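Local atomic coordinates of cytochrome P450 CYP260B1 (Sorangium cellulosum, PDB entry 5HIW), a protein that belongs to the cytochrome P450 family and holds a protoporphyrin IX containing iron within a largely helical fold that also carries a small mixed beta sheet. Residues P40-G45 / T297-S302; A276-F281 / L301-R306; A305-E310 / V326-F331. All blocks are in the same frame, centred on the assembly; numbering follows the deposited sequence.

Contact 1: P40-G45 / T297-S302; sequences PVVLRG and TILYLS
Val-41 pairs with Tyr-300 and Val-42 with Leu-301 as the strands of 40-45 and 297-302 run parallel. Three backbone hydrogen bonds join them: Tyr-300 N to Pro-40 O (3.0 Å), Val-42 N to Tyr-300 O (2.8 Å) and Ser-302 N to Val-42 O (2.9 Å). Tyr-300 O also receives a CA-H...O contact from Val-41 CA. Beyond the paired residues, one water donates to both Leu-43 O and Ser-302 O, carrying the link past the point where the strand of 39-42 ends. At the other end the bonding stops at Pro-40, which has no N-H to offer. Its CD instead sits 3.2 Å from Ile-298 O, a buried carbonyl oxygen left without a partner.

The apolar contacts fall on two faces. On one, Val-42 CG2 wedges between two leucines, 3.7 Å from Leu-299 CD1 and 3.8 Å from Leu-301 CD2. The same Leu-299 methyl also reaches Pro-40 CB (3.8 Å), so one branched tip serves both neighbours. Beta-branched valine suits such an extended backbone, and its CG2 lies against both leucines. On the other face Val-41 and Tyr-300 lie side by side; chi1 of -177° puts Tyr-300 CG anti to the backbone N, and ring atom CD1 lies against Val-41 CG2 (4.0 Å).

Strand 31-34 flanks 39-42 on its far side and strand 277-282 flanks 298-302, while helix 45-53 packs over Val-42 and Leu-301, and Phe-8 meets the Tyr-300 ring with its plane nearly perpendicular.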
loop_
_atom_site.group_PDB
_atom_site.type_symbol
_atom_site.label_atom_id
_atom_site.label_comp_id
_atom_site.label_asym_id
_atom_site.label_seq_id
_atom_site.Cartn_x
_atom_site.Cartn_y
_atom_site.Cartn_z
ATOM N N PRO A 40 14.121 -11.162 -13.217
ATOM C CA PRO A 40 14.585 -9.930 -13.807
ATOM C C PRO A 40 13.850 -8.722 -13.145
ATOM O O PRO A 40 12.715 -8.876 -12.717
ATOM C CB PRO A 40 14.149 -10.028 -15.272
ATOM C CG PRO A 40 13.825 -11.438 -15.489
ATOM C CD PRO A 40 13.416 -12.010 -14.188
ATOM N N VAL A 41 14.527 -7.607 -13.056
ATOM C CA VAL A 41 14.013 -6.364 -12.456
ATOM C C VAL A 41 14.249 -5.278 -13.463
ATOM O O VAL A 41 15.307 -5.227 -14.105
ATOM C CB VAL A 41 14.717 -6.081 -11.130
ATOM C CG1 VAL A 41 14.363 -4.757 -10.581
ATOM C CG2 VAL A 41 14.388 -7.126 -10.109
ATOM N N VAL A 42 13.278 -4.388 -13.605
ATOM C CA VAL A 42 13.427 -3.110 -14.285
ATOM C C VAL A 42 13.531 -1.998 -13.298
ATOM O O VAL A 42 12.623 -1.781 -12.411
ATOM C CB VAL A 42 12.232 -2.834 -15.192
ATOM C CG1 VAL A 42 12.465 -1.631 -16.064
ATOM C CG2 VAL A 42 11.990 -4.070 -16.062
ATOM N N LEU A 43 14.609 -1.287 -13.416
ATOM C CA LEU A 43 14.881 -0.172 -12.516
ATOM C C LEU A 43 14.524 1.226 -13.021
ATOM O O LEU A 43 13.889 1.966 -12.275
ATOM C CB LEU A 43 16.319 -0.157 -12.043
ATOM C CG LEU A 43 16.813 -1.321 -11.172
ATOM C CD1 LEU A 43 18.327 -1.205 -10.907
ATOM C CD2 LEU A 43 16.051 -1.356 -9.837
ATOM N N ARG A 44 14.927 1.616 -14.229
ATOM C CA ARG A 44 14.792 3.041 -14.622
ATOM C C ARG A 44 13.320 3.405 -14.758
ATOM O O ARG A 44 12.504 2.644 -15.325
ATOM C CB ARG A 44 15.469 3.401 -15.932
ATOM C CG ARG A 44 16.993 3.331 -15.748
ATOM C CD ARG A 44 17.718 3.542 -17.053
ATOM N NE ARG A 44 19.128 3.227 -16.836
ATOM C CZ ARG A 44 20.080 3.278 -17.774
ATOM N NH1 ARG A 44 19.811 3.672 -19.030
ATOM N NH2 ARG A 44 21.305 2.911 -17.425
ATOM N N GLY A 45 13.031 4.569 -14.229
ATOM C CA GLY A 45 11.674 5.106 -14.232
ATOM C C GLY A 45 11.014 5.097 -15.592
ATOM O O GLY A 45 9.882 4.710 -15.710
ATOM N N THR A 297 8.424 -14.792 -19.232
ATOM C CA THR A 297 9.197 -14.232 -18.136
ATOM C C THR A 297 8.315 -13.554 -17.090
ATOM O O THR A 297 7.362 -12.881 -17.436
ATOM C CB THR A 297 10.097 -13.142 -18.678
ATOM O OG1 THR A 297 10.869 -13.664 -19.762
ATOM C CG2 THR A 297 11.014 -12.552 -17.581
ATOM N N ILE A 298 8.653 -13.730 -15.825
ATOM C CA ILE A 298 8.075 -12.936 -14.726
ATOM C C ILE A 298 9.020 -11.766 -14.393
ATOM O O ILE A 298 10.197 -11.996 -14.040
ATOM C CB ILE A 298 7.850 -13.803 -13.499
ATOM C CG1 ILE A 298 6.902 -14.979 -13.861
ATOM C CG2 ILE A 298 7.306 -12.954 -12.362
ATOM C CD1 ILE A 298 6.570 -15.927 -12.708
ATOM N N LEU A 299 8.512 -10.534 -14.536
ATOM C CA LEU A 299 9.279 -9.280 -14.484
ATOM C C LEU A 299 8.870 -8.437 -13.276
ATOM O O LEU A 299 7.673 -8.253 -13.034
ATOM C CB LEU A 299 9.028 -8.525 -15.755
ATOM C CG LEU A 299 9.862 -7.326 -16.086
ATOM C CD1 LEU A 299 11.346 -7.740 -16.267
ATOM C CD2 LEU A 299 9.345 -6.636 -17.326
ATOM N N TYR A 300 9.857 -7.991 -12.483
ATOM C CA TYR A 300 9.627 -7.156 -11.354
ATOM C C TYR A 300 9.993 -5.706 -11.690
ATOM O O TYR A 300 11.131 -5.388 -12.136
ATOM C CB TYR A 300 10.423 -7.695 -10.151
ATOM C CG TYR A 300 10.269 -7.001 -8.800
ATOM C CD1 TYR A 300 10.984 -5.882 -8.465
ATOM C CD2 TYR A 300 9.393 -7.478 -7.893
ATOM C CE1 TYR A 300 10.827 -5.281 -7.218
ATOM C CE2 TYR A 300 9.236 -6.904 -6.656
ATOM C CZ TYR A 300 9.970 -5.857 -6.303
ATOM O OH TYR A 300 9.789 -5.280 -5.086
ATOM N N LEU A 301 9.078 -4.798 -11.360
ATOM C CA LEU A 301 9.271 -3.348 -11.629
ATOM C C LEU A 301 9.531 -2.603 -10.343
ATOM O O LEU A 301 8.732 -2.687 -9.403
ATOM C CB LEU A 301 8.014 -2.769 -12.293
ATOM C CG LEU A 301 7.444 -3.507 -13.504
ATOM C CD1 LEU A 301 6.196 -2.835 -14.053
ATOM C CD2 LEU A 301 8.509 -3.482 -14.585
ATOM N N SER A 302 10.678 -1.934 -10.237
ATOM C CA SER A 302 10.966 -1.125 -9.099
ATOM C C SER A 302 10.092 0.138 -9.101
ATOM O O SER A 302 10.066 0.899 -10.062
ATOM C CB SER A 302 12.406 -0.635 -9.070
ATOM O OG SER A 302 12.622 0.212 -7.926
HETATM O O HOH W 1 11.655 3.105 -10.894
#

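Contact 2: A276-F281 / L301-R306; sequences AGIVRF and LSLIAR. With HEM (protoporphyrin IX containing Fe), chain B.
Gly-277 and Ile-278 face Ser-302 and Leu-301 as antiparallel partners in the P450 beta sheet, at the edge of the heme pocket. Gly-277 and Ser-302 form a non-hydrogen-bonded pair; Ile-278 and Leu-301 exchange two backbone bonds, the shorter from Leu-301 N to Ile-278 O (2.7 Å). Leu-303 N then binds Ala-276 O. A CB on Gly-277 would lie about 2.8 Å from Leu-301 O, too close for a carbon, so glycine suits.

As the strand ends, Ser-302 OG accepts from the N-H groups of Ile-304 and Ala-305, an ST turn and ST motif.

Towards the heme, Leu-303 CD1 touches Ile-278 CG2 (4.0 Å) and the heme methyl CMA (3.8 Å), the Ile-278 and Leu-303 side chains crossing at about a right angle. Arg-280 CG lies against Leu-301 CD1; beyond it the chain bends at chi2 (-72°), turning CD aside. Its guanidinium meets one propionate edge-on and in plane: NH1 bonds O1A (2.7 Å) and NH2 bonds O2A (2.8 Å), both nearly straight. NH2 also donates to Val-279 O (3.0 Å), helping fix its rotation. The paired bonds would probably stabilise the propionate's negative charge and hold its carboxylate plane in line with the guanidinium.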
loop_
_atom_site.group_PDB
_atom_site.type_symbol
_atom_site.label_atom_id
_atom_site.label_comp_id
_atom_site.label_asym_id
_atom_site.label_seq_id
_atom_site.Cartn_x
_atom_site.Cartn_y
_atom_site.Cartn_z
ATOM N N ALA A 276 7.699 -1.340 -2.759
ATOM C CA ALA A 276 8.951 -1.622 -3.484
ATOM C C ALA A 276 8.802 -2.007 -4.949
ATOM O O ALA A 276 9.668 -1.704 -5.744
ATOM C CB ALA A 276 9.751 -2.698 -2.811
ATOM N N GLY A 277 7.747 -2.700 -5.298
ATOM C CA GLY A 277 7.659 -3.210 -6.645
ATOM C C GLY A 277 6.404 -3.990 -6.894
ATOM O O GLY A 277 5.595 -4.290 -5.955
ATOM N N ILE A 278 6.198 -4.245 -8.181
ATOM C CA ILE A 278 5.097 -5.023 -8.660
ATOM C C ILE A 278 5.588 -5.878 -9.809
ATOM O O ILE A 278 6.670 -5.610 -10.414
ATOM C CB ILE A 278 3.906 -4.175 -9.138
ATOM C CG1 ILE A 278 4.388 -3.102 -10.056
ATOM C CG2 ILE A 278 3.128 -3.637 -7.958
ATOM C CD1 ILE A 278 3.313 -2.146 -10.500
ATOM N N VAL A 279 4.770 -6.867 -10.145
ATOM C CA VAL A 279 5.182 -7.870 -11.045
ATOM C C VAL A 279 4.281 -7.872 -12.317
ATOM O O VAL A 279 3.091 -7.561 -12.235
ATOM C CB VAL A 279 5.069 -9.233 -10.346
ATOM C CG1 VAL A 279 5.363 -10.310 -11.347
ATOM C CG2 VAL A 279 6.021 -9.277 -9.122
ATOM N N ARG A 280 4.901 -8.138 -13.470
ATOM C CA ARG A 280 4.217 -8.366 -14.780
ATOM C C ARG A 280 4.678 -9.673 -15.452
ATOM O O ARG A 280 5.753 -10.212 -15.110
ATOM C CB ARG A 280 4.485 -7.178 -15.685
ATOM C CG ARG A 280 3.926 -5.822 -15.174
ATOM C CD ARG A 280 2.407 -5.841 -15.319
ATOM N NE ARG A 280 1.676 -4.635 -14.985
ATOM C CZ ARG A 280 1.211 -4.306 -13.764
ATOM N NH1 ARG A 280 0.529 -3.196 -13.603
ATOM N NH2 ARG A 280 1.506 -5.056 -12.714
ATOM N N PHE A 281 3.842 -10.151 -16.366
ATOM C CA PHE A 281 4.000 -11.415 -17.116
ATOM C C PHE A 281 4.240 -11.029 -18.560
ATOM O O PHE A 281 3.503 -10.221 -19.118
ATOM C CB PHE A 281 2.785 -12.294 -16.996
ATOM C CG PHE A 281 2.927 -13.597 -17.785
ATOM C CD1 PHE A 281 2.608 -13.631 -19.150
ATOM C CD2 PHE A 281 3.508 -14.722 -17.202
ATOM C CE1 PHE A 281 2.794 -14.781 -19.911
ATOM C CE2 PHE A 281 3.662 -15.902 -17.952
ATOM C CZ PHE A 281 3.326 -15.917 -19.303
ATOM N N LEU A 301 9.078 -4.798 -11.360
ATOM C CA LEU A 301 9.271 -3.348 -11.629
ATOM C C LEU A 301 9.531 -2.603 -10.343
ATOM O O LEU A 301 8.732 -2.687 -9.403
ATOM C CB LEU A 301 8.014 -2.769 -12.293
ATOM C CG LEU A 301 7.444 -3.507 -13.504
ATOM C CD1 LEU A 301 6.196 -2.835 -14.053
ATOM C CD2 LEU A 301 8.509 -3.482 -14.585
ATOM N N SER A 302 10.678 -1.934 -10.237
ATOM C CA SER A 302 10.966 -1.125 -9.099
ATOM C C SER A 302 10.092 0.138 -9.101
ATOM O O SER A 302 10.066 0.899 -10.062
ATOM C CB SER A 302 12.406 -0.635 -9.070
ATOM O OG SER A 302 12.622 0.212 -7.926
ATOM N N LEU A 303 9.363 0.323 -8.030
ATOM C CA LEU A 303 8.559 1.528 -7.843
ATOM C C LEU A 303 9.306 2.544 -7.005
ATOM O O LEU A 303 8.751 3.565 -6.665
ATOM C CB LEU A 303 7.212 1.154 -7.252
ATOM C CG LEU A 303 6.367 0.182 -8.056
ATOM C CD1 LEU A 303 5.048 -0.205 -7.365
ATOM C CD2 LEU A 303 6.017 0.612 -9.449
ATOM N N ILE A 304 10.589 2.271 -6.656
ATOM C CA ILE A 304 11.399 3.183 -5.874
ATOM C C ILE A 304 12.513 3.917 -6.656
ATOM O O ILE A 304 12.827 5.050 -6.333
ATOM C CB ILE A 304 12.001 2.440 -4.621
ATOM C CG1 ILE A 304 10.880 2.148 -3.573
ATOM C CG2 ILE A 304 13.137 3.182 -3.919
ATOM C CD1 ILE A 304 11.147 1.120 -2.478
ATOM N N ALA A 305 13.166 3.234 -7.594
ATOM C CA ALA A 305 14.358 3.834 -8.189
ATOM C C ALA A 305 14.086 5.230 -8.796
ATOM O O ALA A 305 14.849 6.139 -8.587
ATOM C CB ALA A 305 14.884 2.928 -9.225
ATOM N N ARG A 306 12.984 5.374 -9.483
ATOM C CA ARG A 306 12.539 6.723 -10.043
ATOM C C ARG A 306 12.572 7.781 -9.002
ATOM O O ARG A 306 12.974 8.912 -9.277
ATOM C CB ARG A 306 11.153 6.648 -10.669
ATOM C CG ARG A 306 10.740 7.865 -11.474
ATOM C CD ARG A 306 9.453 7.664 -12.263
ATOM N NE ARG A 306 9.471 8.603 -13.383
ATOM C CZ ARG A 306 9.089 9.887 -13.326
ATOM N NH1 ARG A 306 8.620 10.447 -12.220
ATOM N NH2 ARG A 306 9.216 10.649 -14.401
HETATM C CHA HEM B . -3.527 -1.460 -7.083
HETATM C CHB HEM B . -0.271 0.355 -3.962
HETATM C CHC HEM B . -3.788 1.286 -0.832
HETATM C CHD HEM B . -6.735 -1.366 -3.521
HETATM C C1A HEM B . -2.355 -0.993 -6.559
HETATM C C2A HEM B . -1.091 -0.992 -7.209
HETATM C C3A HEM B . -0.179 -0.444 -6.346
HETATM C C4A HEM B . -0.863 -0.217 -5.108
HETATM C CMA HEM B . 1.328 -0.258 -6.619
HETATM C CAA HEM B . -0.829 -1.374 -8.662
HETATM C CBA HEM B . -0.736 -2.904 -8.789
HETATM C CGA HEM B . -0.226 -3.336 -10.120
HETATM O O1A HEM B . -0.200 -2.510 -11.091
HETATM O O2A HEM B . 0.351 -4.447 -10.224
HETATM C C1B HEM B . -0.915 0.713 -2.840
HETATM C C2B HEM B . -0.266 1.430 -1.777
HETATM C C3B HEM B . -1.289 1.707 -0.891
HETATM C C4B HEM B . -2.531 1.127 -1.407
HETATM C CMB HEM B . 1.215 1.792 -1.565
HETATM C CAB HEM B . -1.031 2.381 0.358
HETATM C CBB HEM B . -1.757 2.469 1.422
HETATM C C1C HEM B . -4.932 0.639 -1.298
HETATM C C2C HEM B . -6.186 0.722 -0.614
HETATM C C3C HEM B . -7.015 -0.045 -1.385
HETATM C C4C HEM B . -6.274 -0.609 -2.466
HETATM C CMC HEM B . -6.335 1.525 0.657
HETATM C CAC HEM B . -8.452 -0.310 -1.182
HETATM C CBC HEM B . -9.225 0.581 -0.577
HETATM C C1D HEM B . -6.051 -1.578 -4.713
HETATM C C2D HEM B . -6.727 -2.303 -5.822
HETATM C C3D HEM B . -5.844 -2.342 -6.811
HETATM C C4D HEM B . -4.661 -1.618 -6.317
HETATM C CMD HEM B . -8.095 -2.957 -5.810
HETATM C CAD HEM B . -6.032 -2.904 -8.231
HETATM C CBD HEM B . -6.488 -1.768 -9.127
HETATM C CGD HEM B . -6.747 -2.215 -10.572
HETATM O O1D HEM B . -6.228 -3.264 -11.062
HETATM O O2D HEM B . -7.493 -1.519 -11.340
HETATM N NA HEM B . -2.180 -0.481 -5.256
HETATM N NB HEM B . -2.251 0.683 -2.628
HETATM N NC HEM B . -4.993 -0.083 -2.408
HETATM N ND HEM B . -4.794 -1.203 -5.053
HETATM FE FE HEM B . -3.566 -0.253 -3.886
HETATM O O HOH W 2 12.329 -1.108 -5.592
HETATM O O HOH W 3 -2.960 -2.281 -2.998
#

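Contact 3: A305-E310 / V326-F331; sequences ARHYDE and VGMLNF. With HEM (protoporphyrin IX containing Fe), chain B.
Arg-306 CB packs 3.7 Å from Leu-329 CD1; the extended arginine chain crosses that leucine at about a right angle, and CD rests on the same methyl. CG stands anti to the backbone N (chi1 -169°), and the chain, extended from CG to NE, carries the guanidinium to Gly-327, with NH1 3.1 Å from Gly-327 O. A water in the guanidinium plane accepts from NH1 (2.8 Å) and donates weakly to Val-326 O. Gly-327 has a positive phi (83°), a backbone shape that suits a residue without a side chain.

Next comes His-307, whose ring points its edge at the second segment. Leu-329 N donates to NE2 (2.9 Å), nearly straight and in the ring plane, so in a neutral ring the proton would sit on ND1. Met-328 CB (3.5 Å from NE2) and CG both lie against the ring atoms NE2 and CD2, and the chain beyond CG turns off to helix 261-271. The Leu-329 N-H that His-307 NE2 holds stands just before the P450 heme-binding loop, FxxGxxxCxG, which opens at Phe-331. Phe-331 sets CE1 3.6 Å from heme C3B, and Asn-330 ND2 lies over one face of its ring; Cys-338, whose backbone is hydrogen-bonded to that of Phe-331, is the probable thiolate ligand, as in the family. On its carbonyl side, His-307 O accepts from Arg-270, the arginine of the ExxR motif.

Tyr-308 N closes the turn on Ala-305 O (3.0 Å).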
loop_
_atom_site.group_PDB
_atom_site.type_symbol
_atom_site.label_atom_id
_atom_site.label_comp_id
_atom_site.label_asym_id
_atom_site.label_seq_id
_atom_site.Cartn_x
_atom_site.Cartn_y
_atom_site.Cartn_z
ATOM N N ALA A 305 13.166 3.234 -7.594
ATOM C CA ALA A 305 14.358 3.834 -8.189
ATOM C C ALA A 305 14.086 5.230 -8.796
ATOM O O ALA A 305 14.849 6.139 -8.587
ATOM C CB ALA A 305 14.884 2.928 -9.225
ATOM N N ARG A 306 12.984 5.374 -9.483
ATOM C CA ARG A 306 12.539 6.723 -10.043
ATOM C C ARG A 306 12.572 7.781 -9.002
ATOM O O ARG A 306 12.974 8.912 -9.277
ATOM C CB ARG A 306 11.153 6.648 -10.669
ATOM C CG ARG A 306 10.740 7.865 -11.474
ATOM C CD ARG A 306 9.453 7.664 -12.263
ATOM N NE ARG A 306 9.471 8.603 -13.383
ATOM C CZ ARG A 306 9.089 9.887 -13.326
ATOM N NH1 ARG A 306 8.620 10.447 -12.220
ATOM N NH2 ARG A 306 9.216 10.649 -14.401
ATOM N N HIS A 307 12.140 7.483 -7.749
ATOM C CA HIS A 307 12.059 8.491 -6.747
ATOM C C HIS A 307 13.407 9.100 -6.388
ATOM O O HIS A 307 13.475 10.180 -5.804
ATOM C CB HIS A 307 11.395 7.924 -5.490
ATOM C CG HIS A 307 9.987 7.448 -5.741
ATOM N ND1 HIS A 307 9.307 6.645 -4.853
ATOM C CD2 HIS A 307 9.147 7.640 -6.796
ATOM C CE1 HIS A 307 8.105 6.404 -5.333
ATOM N NE2 HIS A 307 7.978 7.001 -6.499
ATOM N N TYR A 308 14.469 8.321 -6.585
ATOM C CA TYR A 308 15.868 8.731 -6.294
ATOM C C TYR A 308 16.695 9.135 -7.584
ATOM O O TYR A 308 17.887 9.281 -7.507
ATOM C CB TYR A 308 16.529 7.623 -5.455
ATOM C CG TYR A 308 16.184 7.789 -4.016
ATOM C CD1 TYR A 308 14.902 7.471 -3.538
ATOM C CD2 TYR A 308 17.049 8.349 -3.149
ATOM C CE1 TYR A 308 14.554 7.655 -2.215
ATOM C CE2 TYR A 308 16.697 8.604 -1.846
ATOM C CZ TYR A 308 15.421 8.228 -1.377
ATOM O OH TYR A 308 15.125 8.449 -0.051
ATOM N N ASP A 309 16.051 9.313 -8.737
ATOM C CA ASP A 309 16.741 9.788 -10.003
ATOM C C ASP A 309 16.804 11.314 -9.943
ATOM O O ASP A 309 15.806 11.951 -10.094
ATOM C CB ASP A 309 15.957 9.265 -11.187
ATOM C CG ASP A 309 16.492 9.681 -12.514
ATOM O OD1 ASP A 309 17.316 10.640 -12.587
ATOM O OD2 ASP A 309 16.012 9.059 -13.486
ATOM N N GLU A 310 17.991 11.871 -9.638
ATOM C CA GLU A 310 18.268 13.347 -9.573
ATOM C C GLU A 310 17.821 14.139 -10.788
ATOM O O GLU A 310 17.589 15.309 -10.689
ATOM C CB GLU A 310 19.801 13.589 -9.398
ATOM C CG GLU A 310 20.601 12.698 -10.358
ATOM C CD GLU A 310 21.900 13.278 -10.858
ATOM O OE1 GLU A 310 22.768 13.550 -9.995
ATOM O OE2 GLU A 310 22.056 13.415 -12.107
ATOM N N VAL A 326 5.398 15.263 -8.137
ATOM C CA VAL A 326 4.400 14.453 -8.850
ATOM C C VAL A 326 5.103 13.276 -9.579
ATOM O O VAL A 326 6.299 13.232 -9.693
ATOM C CB VAL A 326 3.602 15.338 -9.854
ATOM C CG1 VAL A 326 2.911 16.469 -9.139
ATOM C CG2 VAL A 326 4.526 15.882 -10.913
ATOM N N GLY A 327 4.349 12.313 -10.055
ATOM C CA GLY A 327 4.860 11.273 -10.905
ATOM C C GLY A 327 5.513 10.130 -10.132
ATOM O O GLY A 327 6.194 9.273 -10.714
ATOM N N MET A 328 5.235 10.078 -8.842
ATOM C CA MET A 328 5.691 8.944 -8.005
ATOM C C MET A 328 5.032 7.627 -8.472
ATOM O O MET A 328 3.978 7.630 -9.098
ATOM C CB MET A 328 5.375 9.278 -6.539
ATOM C CG MET A 328 6.358 10.230 -5.872
ATOM S SD MET A 328 5.780 11.945 -6.064
ATOM C CE MET A 328 4.433 12.026 -4.921
ATOM N N LEU A 329 5.651 6.486 -8.166
ATOM C CA LEU A 329 5.234 5.201 -8.648
ATOM C C LEU A 329 4.604 4.361 -7.536
ATOM O O LEU A 329 4.364 3.162 -7.756
ATOM C CB LEU A 329 6.451 4.457 -9.178
ATOM C CG LEU A 329 7.000 5.047 -10.520
ATOM C CD1 LEU A 329 8.245 4.319 -10.903
ATOM C CD2 LEU A 329 6.036 5.032 -11.644
ATOM N N ASN A 330 4.480 4.937 -6.348
ATOM C CA ASN A 330 3.992 4.167 -5.145
ATOM C C ASN A 330 2.638 3.559 -5.362
ATOM O O ASN A 330 2.373 2.578 -4.743
ATOM C CB ASN A 330 4.034 4.978 -3.859
ATOM C CG ASN A 330 3.218 6.271 -3.924
ATOM O OD1 ASN A 330 3.392 7.068 -4.815
ATOM N ND2 ASN A 330 2.305 6.466 -2.978
ATOM N N PHE A 331 1.763 4.191 -6.170
ATOM C CA PHE A 331 0.452 3.665 -6.470
ATOM C C PHE A 331 0.431 3.070 -7.879
ATOM O O PHE A 331 -0.619 2.828 -8.451
ATOM C CB PHE A 331 -0.580 4.812 -6.325
ATOM C CG PHE A 331 -0.843 5.273 -4.920
ATOM C CD1 PHE A 331 -1.211 4.385 -3.924
ATOM C CD2 PHE A 331 -0.770 6.624 -4.591
ATOM C CE1 PHE A 331 -1.463 4.836 -2.617
ATOM C CE2 PHE A 331 -0.979 7.069 -3.305
ATOM C CZ PHE A 331 -1.379 6.203 -2.321
HETATM C CHA HEM B . -3.527 -1.460 -7.083
HETATM C CHB HEM B . -0.271 0.355 -3.962
HETATM C CHC HEM B . -3.788 1.286 -0.832
HETATM C CHD HEM B . -6.735 -1.366 -3.521
HETATM C C1A HEM B . -2.355 -0.993 -6.559
HETATM C C2A HEM B . -1.091 -0.992 -7.209
HETATM C C3A HEM B . -0.179 -0.444 -6.346
HETATM C C4A HEM B . -0.863 -0.217 -5.108
HETATM C CMA HEM B . 1.328 -0.258 -6.619
HETATM C CAA HEM B . -0.829 -1.374 -8.662
HETATM C CBA HEM B . -0.736 -2.904 -8.789
HETATM C CGA HEM B . -0.226 -3.336 -10.120
HETATM O O1A HEM B . -0.200 -2.510 -11.091
HETATM O O2A HEM B . 0.351 -4.447 -10.224
HETATM C C1B HEM B . -0.915 0.713 -2.840
HETATM C C2B HEM B . -0.266 1.430 -1.777
HETATM C C3B HEM B . -1.289 1.707 -0.891
HETATM C C4B HEM B . -2.531 1.127 -1.407
HETATM C CMB HEM B . 1.215 1.792 -1.565
HETATM C CAB HEM B . -1.031 2.381 0.358
HETATM C CBB HEM B . -1.757 2.469 1.422
HETATM C C1C HEM B . -4.932 0.639 -1.298
HETATM C C2C HEM B . -6.186 0.722 -0.614
HETATM C C3C HEM B . -7.015 -0.045 -1.385
HETATM C C4C HEM B . -6.274 -0.609 -2.466
HETATM C CMC HEM B . -6.335 1.525 0.657
HETATM C CAC HEM B . -8.452 -0.310 -1.182
HETATM C CBC HEM B . -9.225 0.581 -0.577
HETATM C C1D HEM B . -6.051 -1.578 -4.713
HETATM C C2D HEM B . -6.727 -2.303 -5.822
HETATM C C3D HEM B . -5.844 -2.342 -6.811
HETATM C C4D HEM B . -4.661 -1.618 -6.317
HETATM C CMD HEM B . -8.095 -2.957 -5.810
HETATM C CAD HEM B . -6.032 -2.904 -8.231
HETATM C CBD HEM B . -6.488 -1.768 -9.127
HETATM C CGD HEM B . -6.747 -2.215 -10.572
HETATM O O1D HEM B . -6.228 -3.264 -11.062
HETATM O O2D HEM B . -7.493 -1.519 -11.340
HETATM N NA HEM B . -2.180 -0.481 -5.256
HETATM N NB HEM B . -2.251 0.683 -2.628
HETATM N NC HEM B . -4.993 -0.083 -2.408
HETATM N ND HEM B . -4.794 -1.203 -5.053
HETATM FE FE HEM B . -3.566 -0.253 -3.886
HETATM O O HOH W 4 7.683 13.007 -12.760
HETATM O O HOH W 3 -2.960 -2.281 -2.998
#

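Contacts 1 and 2 are neighbours in one mixed sheet, their centres about 6 Å apart: strand 298-302 is the shared middle, with 39-42 parallel on one side and 277-282 antiparallel on the other. Contact 3 lies outside the sheet, about 11 Å from the centre of contact 2 and 14 Å from that of contact 1, in the loops leading to helix 341-358. It begins on Ala-305 and Arg-306, where contact 2 ends, and Leu-303 and Leu-329 touch between them. Contacts 2 and 3 both reach the heme, one at a propionate, the other at the pyrrole beside Phe-331. Contact 1 joins an early strand across some 250 mostly helical residues; contacts 2 and 3 follow toward the heme-binding loop.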